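Local coordinates for protein endoglucanase (Ganoderma lucidum, PDB 5D8Z) that probably hydrolyses internal beta-1,4-glucosidic bonds of cellulose as a family 5 glycoside hydrolase built on a TIM barrel, at residues Val27-Gly35 with Ala44-Thr52; Lys64-Phe72 with Asp333-Asn344. All coordinates share one frame; numbering follows the deposited sequence.

Interaction 1: residues Val27-Gly35 with Ala44-Thr52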
loop_
_atom_site.group_PDB
_atom_site.type_symbol
_atom_site.label_atom_id
_atom_site.label_comp_id
_atom_site.label_asym_id
_atom_site.label_seq_id
_atom_site.Cartn_x
_atom_site.Cartn_y
_atom_site.Cartn_z
ATOM N N VAL A 27 5.265 1.703 -7.502
ATOM C CA VAL A 27 5.507 2.862 -6.677
ATOM C C VAL A 27 4.179 3.447 -6.147
ATOM O O VAL A 27 3.112 3.295 -6.777
ATOM C CB VAL A 27 6.439 3.856 -7.436
ATOM C CG1 VAL A 27 6.219 3.787 -8.935
ATOM C CG2 VAL A 27 6.322 5.274 -6.927
ATOM N N ASN A 28 4.241 4.054 -4.963
ATOM C CA ASN A 28 3.090 4.676 -4.388
ATOM C C ASN A 28 2.898 6.012 -5.033
ATOM O O ASN A 28 3.785 6.817 -5.000
ATOM C CB ASN A 28 3.312 4.888 -2.915
ATOM C CG ASN A 28 3.090 3.627 -2.112
ATOM O OD1 ASN A 28 1.947 3.331 -1.714
ATOM N ND2 ASN A 28 4.189 2.880 -1.843
ATOM N N ILE A 29 1.736 6.264 -5.605
ATOM C CA ILE A 29 1.441 7.553 -6.171
ATOM C C ILE A 29 0.561 8.344 -5.206
ATOM O O ILE A 29 -0.675 8.227 -5.237
ATOM C CB ILE A 29 0.697 7.376 -7.488
ATOM C CG1 ILE A 29 1.455 6.445 -8.421
ATOM C CG2 ILE A 29 0.527 8.697 -8.169
ATOM C CD1 ILE A 29 2.961 6.634 -8.451
ATOM N N ALA A 30 1.201 9.161 -4.365
ATOM C CA ALA A 30 0.514 9.849 -3.261
ATOM C C ALA A 30 -0.101 11.183 -3.601
ATOM O O ALA A 30 0.174 11.786 -4.620
ATOM C CB ALA A 30 1.454 10.038 -2.119
ATOM N N GLY A 31 -0.961 11.639 -2.704
ATOM C CA GLY A 31 -1.717 12.870 -2.900
ATOM C C GLY A 31 -3.119 12.868 -2.308
ATOM O O GLY A 31 -3.488 13.813 -1.632
ATOM N N PHE A 32 -3.920 11.836 -2.583
ATOM C CA PHE A 32 -5.277 11.769 -2.020
ATOM C C PHE A 32 -5.190 11.523 -0.522
ATOM O O PHE A 32 -6.196 11.680 0.206
ATOM C CB PHE A 32 -6.108 10.652 -2.650
ATOM C CG PHE A 32 -6.736 11.008 -3.962
ATOM C CD1 PHE A 32 -7.867 11.776 -4.007
ATOM C CD2 PHE A 32 -6.199 10.539 -5.159
ATOM C CE1 PHE A 32 -8.460 12.091 -5.220
ATOM C CE2 PHE A 32 -6.777 10.850 -6.377
ATOM C CZ PHE A 32 -7.922 11.626 -6.412
ATOM N N ASP A 33 -4.010 11.097 -0.065
ATOM C CA ASP A 33 -3.813 10.815 1.349
ATOM C C ASP A 33 -3.366 12.031 2.108
ATOM O O ASP A 33 -3.096 11.938 3.285
ATOM C CB ASP A 33 -2.775 9.707 1.543
ATOM C CG ASP A 33 -1.463 9.996 0.823
ATOM O OD1 ASP A 33 -1.528 10.142 -0.417
ATOM O OD2 ASP A 33 -0.385 10.080 1.486
ATOM N N PHE A 34 -3.242 13.175 1.465
ATOM C CA PHE A 34 -2.663 14.296 2.200
ATOM C C PHE A 34 -3.640 14.832 3.233
ATOM O O PHE A 34 -4.855 14.730 3.085
ATOM C CB PHE A 34 -2.151 15.390 1.286
ATOM C CG PHE A 34 -0.922 15.014 0.523
ATOM C CD1 PHE A 34 -0.319 13.768 0.675
ATOM C CD2 PHE A 34 -0.346 15.930 -0.350
ATOM C CE1 PHE A 34 0.815 13.445 -0.053
ATOM C CE2 PHE A 34 0.798 15.616 -1.075
ATOM C CZ PHE A 34 1.379 14.370 -0.928
ATOM N N GLY A 35 -3.092 15.340 4.321
ATOM C CA GLY A 35 -3.911 15.628 5.493
ATOM C C GLY A 35 -4.614 14.392 6.049
ATOM O O GLY A 35 -5.701 14.492 6.608
ATOM N N ALA A 44 -10.298 16.192 5.038
ATOM C CA ALA A 44 -10.683 15.860 3.637
ATOM C C ALA A 44 -10.753 17.084 2.701
ATOM O O ALA A 44 -11.000 16.933 1.490
ATOM C CB ALA A 44 -11.997 15.075 3.593
ATOM N N SER A 45 -10.564 18.278 3.277
ATOM C CA SER A 45 -10.102 19.454 2.527
ATOM C C SER A 45 -8.720 19.200 1.900
ATOM O O SER A 45 -8.564 19.286 0.681
ATOM C CB SER A 45 -10.046 20.706 3.444
ATOM O OG SER A 45 -8.937 21.568 3.147
ATOM N N GLY A 46 -7.736 18.874 2.752
ATOM C CA GLY A 46 -6.326 18.679 2.359
ATOM C C GLY A 46 -5.994 17.592 1.334
ATOM O O GLY A 46 -4.831 17.440 0.961
ATOM N N ALA A 47 -6.989 16.840 0.867
ATOM C CA ALA A 47 -6.772 15.867 -0.194
ATOM C C ALA A 47 -6.425 16.548 -1.503
ATOM O O ALA A 47 -7.114 17.494 -1.896
ATOM C CB ALA A 47 -8.007 15.025 -0.391
ATOM N N TRP A 48 -5.400 16.018 -2.188
ATOM C CA TRP A 48 -4.784 16.665 -3.335
ATOM C C TRP A 48 -4.427 15.652 -4.397
ATOM O O TRP A 48 -3.345 15.084 -4.378
ATOM C CB TRP A 48 -3.535 17.438 -2.912
ATOM C CG TRP A 48 -2.856 18.220 -4.053
ATOM C CD1 TRP A 48 -3.429 18.626 -5.243
ATOM C CD2 TRP A 48 -1.507 18.694 -4.082
ATOM N NE1 TRP A 48 -2.504 19.278 -6.016
ATOM C CE2 TRP A 48 -1.319 19.348 -5.328
ATOM C CE3 TRP A 48 -0.432 18.605 -3.196
ATOM C CZ2 TRP A 48 -0.103 19.936 -5.693
ATOM C CZ3 TRP A 48 0.780 19.188 -3.562
ATOM C CH2 TRP A 48 0.933 19.847 -4.802
ATOM N N PRO A 49 -5.332 15.457 -5.359
ATOM C CA PRO A 49 -5.191 14.449 -6.370
ATOM C C PRO A 49 -3.969 14.709 -7.228
ATOM O O PRO A 49 -3.827 15.812 -7.744
ATOM C CB PRO A 49 -6.433 14.642 -7.233
ATOM C CG PRO A 49 -7.382 15.396 -6.396
ATOM C CD PRO A 49 -6.516 16.284 -5.591
ATOM N N PRO A 50 -3.106 13.698 -7.401
ATOM C CA PRO A 50 -1.934 13.777 -8.247
ATOM C C PRO A 50 -2.270 13.519 -9.699
ATOM O O PRO A 50 -1.762 12.588 -10.301
ATOM C CB PRO A 50 -1.030 12.688 -7.679
ATOM C CG PRO A 50 -1.976 11.662 -7.168
ATOM C CD PRO A 50 -3.179 12.412 -6.688
ATOM N N LEU A 51 -3.124 14.356 -10.257
ATOM C CA LEU A 51 -3.451 14.320 -11.682
ATOM C C LEU A 51 -3.386 15.733 -12.216
ATOM O O LEU A 51 -3.894 16.631 -11.575
ATOM C CB LEU A 51 -4.872 13.777 -11.891
ATOM C CG LEU A 51 -5.020 12.283 -11.625
ATOM C CD1 LEU A 51 -6.459 11.832 -11.527
ATOM C CD2 LEU A 51 -4.330 11.504 -12.716
ATOM N N THR A 52 -2.739 15.938 -13.363
ATOM C CA THR A 52 -3.016 17.114 -14.167
ATOM C C THR A 52 -4.543 17.070 -14.273
ATOM O O THR A 52 -5.108 15.964 -14.299
ATOM C CB THR A 52 -2.355 16.960 -15.556
ATOM O OG1 THR A 52 -0.930 16.811 -15.413
ATOM C CG2 THR A 52 -2.693 18.153 -16.446
#
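In the first beta-alpha loop of the TIM barrel, where strand 24-30 gives way to the long connection leading to helix 59-68, Phe32 packs against Pro49 and Pro50. The Phe32 ring carries Pro49 CA over one face, toward the rim, and its CZ atom lies 3.5 Å from Pro49 CB. Its other nearby proline is Pro50, with Phe32 CD2 3.9 Å from Pro50 CD. Phe32 CG stands anti to its carbonyl carbon (chi1 -82°), which brings the far end of the ring back to the prolines although the side chain sets out away from them. Pro50 CG also lies 4.0 Å from Ile29 CG2, and the Pro50 ring sits by the carbonyl oxygen of Ala30.

The polar core is Gly31 O, gripped from opposite faces of its carbonyl plane: by Phe34 N at 3.2 Å, closing a type I turn, and by Trp48 N at 3.0 Å (N-H...O 151°). Within the turn, Asp33 OD1 accepts from Gly31 N at 2.8 Å, on its syn side. A side chain on Gly31 would point at Trp48 O and Pro50, and its positive phi also suits glycine. The Phe34 ring covers Gly31 CA with one face and turns its edge to Trp48 CE3, 3.9 Å from Phe34 CE2.

Replacing Phe32 by alanine would remove the ring and probably open a gap beside Pro49 and Pro50, taking an aromatic neighbour from Phe83 and Tyr101.

Outward, the Phe32 ring meets Phe83, planes about 60° apart, and Tyr101 edge-to-face, and touches Leu104, which also meets Pro50; the loop thereby leans on helix 95-110. Trp48 NE1 hydrogen-bonds to Tyr55 O, Phe34 meets Phe314 edge-to-face, and strand 24-30 itself lies between strands 74-79 and 303-312.

Interaction 2: residues Lys64-Phe72 with Asp333-Asn344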
loop_
_atom_site.group_PDB
_atom_site.type_symbol
_atom_site.label_atom_id
_atom_site.label_comp_id
_atom_site.label_asym_id
_atom_site.label_seq_id
_atom_site.Cartn_x
_atom_site.Cartn_y
_atom_site.Cartn_z
ATOM N N LYS A 64 2.674 6.102 -16.966
ATOM C CA LYS A 64 3.143 5.721 -18.323
ATOM C C LYS A 64 4.647 5.449 -18.308
ATOM O O LYS A 64 5.139 4.478 -18.867
ATOM C CB LYS A 64 2.872 6.813 -19.358
ATOM C CG LYS A 64 1.694 6.568 -20.300
ATOM C CD LYS A 64 2.128 5.911 -21.623
ATOM C CE LYS A 64 2.735 6.870 -22.646
ATOM N NZ LYS A 64 1.708 7.731 -23.296
ATOM N N HIS A 65 5.370 6.315 -17.628
ATOM C CA HIS A 65 6.813 6.272 -17.648
ATOM C C HIS A 65 7.292 5.107 -16.817
ATOM O O HIS A 65 8.118 4.314 -17.253
ATOM C CB HIS A 65 7.361 7.610 -17.127
ATOM C CG HIS A 65 8.706 7.515 -16.521
ATOM N ND1 HIS A 65 9.820 7.141 -17.241
ATOM C CD2 HIS A 65 9.121 7.714 -15.248
ATOM C CE1 HIS A 65 10.871 7.134 -16.439
ATOM N NE2 HIS A 65 10.475 7.482 -15.224
ATOM N N PHE A 66 6.766 4.992 -15.606
ATOM C CA PHE A 66 7.229 3.948 -14.723
ATOM C C PHE A 66 7.053 2.569 -15.362
ATOM O O PHE A 66 7.872 1.684 -15.134
ATOM C CB PHE A 66 6.508 4.032 -13.374
ATOM C CG PHE A 66 7.078 5.055 -12.421
ATOM C CD1 PHE A 66 8.426 5.079 -12.108
ATOM C CD2 PHE A 66 6.261 5.959 -11.798
ATOM C CE1 PHE A 66 8.950 6.018 -11.218
ATOM C CE2 PHE A 66 6.766 6.873 -10.895
ATOM C CZ PHE A 66 8.110 6.916 -10.608
ATOM N N VAL A 67 5.998 2.383 -16.158
ATOM C CA VAL A 67 5.816 1.125 -16.881
ATOM C C VAL A 67 6.743 1.102 -18.079
ATOM O O VAL A 67 7.653 0.279 -18.134
ATOM C CB VAL A 67 4.362 0.887 -17.401
ATOM C CG1 VAL A 67 4.274 -0.413 -18.213
ATOM C CG2 VAL A 67 3.356 0.841 -16.258
ATOM N N ASP A 68 6.526 2.007 -19.025
ATOM C CA ASP A 68 7.159 1.896 -20.343
ATOM C C ASP A 68 8.684 1.936 -20.346
ATOM O O ASP A 68 9.324 1.291 -21.191
ATOM C CB ASP A 68 6.608 2.952 -21.297
ATOM C CG ASP A 68 5.126 2.727 -21.614
ATOM O OD1 ASP A 68 4.548 1.749 -21.087
ATOM O OD2 ASP A 68 4.529 3.530 -22.377
ATOM N N ASP A 69 9.270 2.668 -19.414
ATOM C CA ASP A 69 10.715 2.824 -19.391
ATOM C C ASP A 69 11.355 2.021 -18.250
ATOM O O ASP A 69 12.496 1.615 -18.356
ATOM C CB ASP A 69 11.107 4.325 -19.283
ATOM C CG ASP A 69 10.358 5.216 -20.300
ATOM O OD1 ASP A 69 10.223 4.789 -21.481
ATOM O OD2 ASP A 69 9.894 6.341 -19.915
ATOM N N ASP A 70 10.661 1.802 -17.146
ATOM C CA ASP A 70 11.331 1.254 -15.952
ATOM C C ASP A 70 10.961 -0.186 -15.601
ATOM O O ASP A 70 11.673 -0.843 -14.837
ATOM C CB ASP A 70 11.047 2.151 -14.743
ATOM C CG ASP A 70 11.885 3.410 -14.726
ATOM O OD1 ASP A 70 12.972 3.410 -15.345
ATOM O OD2 ASP A 70 11.454 4.391 -14.075
ATOM N N GLY A 71 9.847 -0.667 -16.144
ATOM C CA GLY A 71 9.421 -2.031 -15.927
ATOM C C GLY A 71 8.528 -2.225 -14.728
ATOM O O GLY A 71 8.282 -3.354 -14.327
ATOM N N PHE A 72 8.053 -1.133 -14.139
ATOM C CA PHE A 72 7.081 -1.225 -13.061
ATOM C C PHE A 72 5.785 -1.758 -13.608
ATOM O O PHE A 72 5.519 -1.661 -14.804
ATOM C CB PHE A 72 6.870 0.138 -12.397
ATOM C CG PHE A 72 8.048 0.593 -11.570
ATOM C CD1 PHE A 72 8.424 -0.099 -10.445
ATOM C CD2 PHE A 72 8.765 1.734 -11.907
ATOM C CE1 PHE A 72 9.493 0.310 -9.686
ATOM C CE2 PHE A 72 9.828 2.164 -11.121
ATOM C CZ PHE A 72 10.200 1.442 -10.018
ATOM N N ASP A 333 14.441 9.844 -13.765
ATOM C CA ASP A 333 14.127 9.363 -12.431
ATOM C C ASP A 333 14.978 9.941 -11.328
ATOM O O ASP A 333 16.028 10.493 -11.554
ATOM C CB ASP A 333 14.261 7.844 -12.397
ATOM C CG ASP A 333 13.203 7.171 -13.209
ATOM O OD1 ASP A 333 13.544 6.308 -14.037
ATOM O OD2 ASP A 333 12.020 7.542 -13.053
ATOM N N THR A 334 14.535 9.756 -10.103
ATOM C CA THR A 334 15.388 10.074 -8.997
ATOM C C THR A 334 16.485 9.049 -9.002
ATOM O O THR A 334 16.405 8.046 -9.712
ATOM C CB THR A 334 14.655 10.039 -7.647
ATOM O OG1 THR A 334 14.202 8.705 -7.383
ATOM C CG2 THR A 334 13.484 11.034 -7.652
ATOM N N ALA A 335 17.518 9.331 -8.218
ATOM C CA ALA A 335 18.692 8.485 -8.115
ATOM C C ALA A 335 18.333 7.047 -7.723
ATOM O O ALA A 335 18.838 6.087 -8.318
ATOM C CB ALA A 335 19.624 9.067 -7.076
ATOM N N LEU A 336 17.464 6.919 -6.717
ATOM C CA LEU A 336 17.220 5.646 -6.046
ATOM C C LEU A 336 16.371 4.717 -6.877
ATOM O O LEU A 336 16.517 3.487 -6.820
ATOM C CB LEU A 336 16.509 5.883 -4.730
ATOM C CG LEU A 336 16.212 4.642 -3.901
ATOM C CD1 LEU A 336 17.480 3.864 -3.662
ATOM C CD2 LEU A 336 15.591 5.039 -2.585
ATOM N N VAL A 337 15.481 5.318 -7.648
ATOM C CA VAL A 337 14.691 4.568 -8.583
ATOM C C VAL A 337 15.546 4.004 -9.719
ATOM O O VAL A 337 15.330 2.859 -10.151
ATOM C CB VAL A 337 13.557 5.424 -9.163
ATOM C CG1 VAL A 337 12.797 4.652 -10.235
ATOM C CG2 VAL A 337 12.610 5.828 -8.064
ATOM N N SER A 338 16.488 4.797 -10.224
ATOM C CA SER A 338 17.280 4.349 -11.373
ATOM C C SER A 338 18.475 3.492 -10.956
ATOM O O SER A 338 18.866 2.598 -11.677
ATOM C CB SER A 338 17.738 5.525 -12.225
ATOM O OG SER A 338 18.634 6.335 -11.503
ATOM N N ALA A 339 19.040 3.748 -9.792
ATOM C CA ALA A 339 20.099 2.888 -9.275
ATOM C C ALA A 339 19.555 1.551 -8.764
ATOM O O ALA A 339 20.161 0.510 -9.009
ATOM C CB ALA A 339 20.877 3.591 -8.168
ATOM N N CYS A 340 18.418 1.565 -8.069
ATOM C CA CYS A 340 17.970 0.363 -7.364
ATOM C C CYS A 340 16.555 -0.178 -7.645
ATOM O O CYS A 340 16.404 -1.345 -7.968
ATOM C CB CYS A 340 18.171 0.568 -5.862
ATOM S SG CYS A 340 19.912 0.429 -5.353
ATOM N N LEU A 341 15.530 0.652 -7.531
ATOM C CA LEU A 341 14.177 0.145 -7.424
ATOM C C LEU A 341 13.570 -0.267 -8.728
ATOM O O LEU A 341 12.656 -1.070 -8.729
ATOM C CB LEU A 341 13.256 1.169 -6.790
ATOM C CG LEU A 341 13.540 1.649 -5.382
ATOM C CD1 LEU A 341 12.531 2.722 -5.017
ATOM C CD2 LEU A 341 13.430 0.513 -4.382
ATOM N N ALA A 342 14.029 0.288 -9.840
ATOM C CA ALA A 342 13.428 -0.071 -11.137
ATOM C C ALA A 342 13.809 -1.483 -11.557
ATOM O O ALA A 342 14.979 -1.805 -11.660
ATOM C CB ALA A 342 13.819 0.918 -12.214
ATOM N N PRO A 343 12.811 -2.338 -11.786
ATOM C CA PRO A 343 13.098 -3.639 -12.365
ATOM C C PRO A 343 14.088 -3.589 -13.538
ATOM O O PRO A 343 14.961 -4.464 -13.639
ATOM C CB PRO A 343 11.722 -4.127 -12.849
ATOM C CG PRO A 343 10.746 -3.064 -12.483
ATOM C CD PRO A 343 11.388 -2.212 -11.447
ATOM N N ASN A 344 13.972 -2.572 -14.395
ATOM C CA ASN A 344 14.863 -2.412 -15.557
ATOM C C ASN A 344 16.277 -1.918 -15.195
ATOM O O ASN A 344 16.801 -1.031 -15.845
ATOM C CB ASN A 344 14.226 -1.432 -16.562
ATOM C CG ASN A 344 14.039 -2.039 -17.934
ATOM O OD1 ASN A 344 14.922 -2.734 -18.453
ATOM N ND2 ASN A 344 12.874 -1.792 -18.533
#
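The edge of the His65 ring meets the carboxylate of Asp333: His65 NE2 donates to Asp333 OD2 over 2.7 Å in a nearly straight bond (174°) that stays in the imidazole plane. The donor arrives on the syn side of the carboxylate but tilted out of its plane. At the other end of the ring ND1 donates to the anti lone pair of Asp69 OD2, 2.8 Å away, so two carboxylates fix the rotation of the imidazole. With chi1 at 154°, CG lies anti to the backbone N, carrying the ring from helix 59-68 toward Asp333. The carboxylates of Asp70 and Asp333 also lie close together.

Farther along, the backbones join: Asn344 N donates to Asp70 O at 2.9 Å. Pro343 lies over a face of the Phe72 ring in a CH-pi contact, its CD 4.0 Å from the ring centroid, while Val337 CG1 comes to the edge of the same ring, 4.0 Å from CE2. The CG1 methyl also meets the edge of Phe66, and Ala342 CB packs on Asp70 CB. Gly71, with positive phi, ends the helical run and turns the chain toward strand 74-79; a side chain there would point at Pro343.

The contact thus packs the C-terminal helix 335-341 and its tail against the end of helix 59-68, the first helix around the barrel. In the second shell, Trp331 stacks on the His65 ring and Pro324 packs on His65, Phe66 and Asp333. The disulfide Cys340-Cys290 ties helix 335-341 to helix 283-298, while Tyr306 OH bonds to Leu341 O.

If Asp70 and Asp333 are both ionised they would repel, so one may be protonated; a doubly protonated His65, donating from both nitrogens, would partly offset the negative charge gathered here.

In the fold
Interactions 1 and 2 follow one another along the chain, their centres 21 Å apart. They touch where strand 24-30 meets helix 59-68: Val27 CG1 packs 3.6 Å from Phe66 CD2. Interaction 1 shapes the loop between that strand and helix, on the pocket side of the barrel, with the Ala30 side chain about 11 Å from a bound glucose unit; the glycan pocket is lined by Glu164, Trp202, Tyr237, Asp241, Asn242, Ser243 and Glu276, none of them in either contact. Interaction 2 lies on the outer wall at the far end of that helix, where the C-terminal segment 333-344 covers the turn between helix 59-68 and strand 74-79.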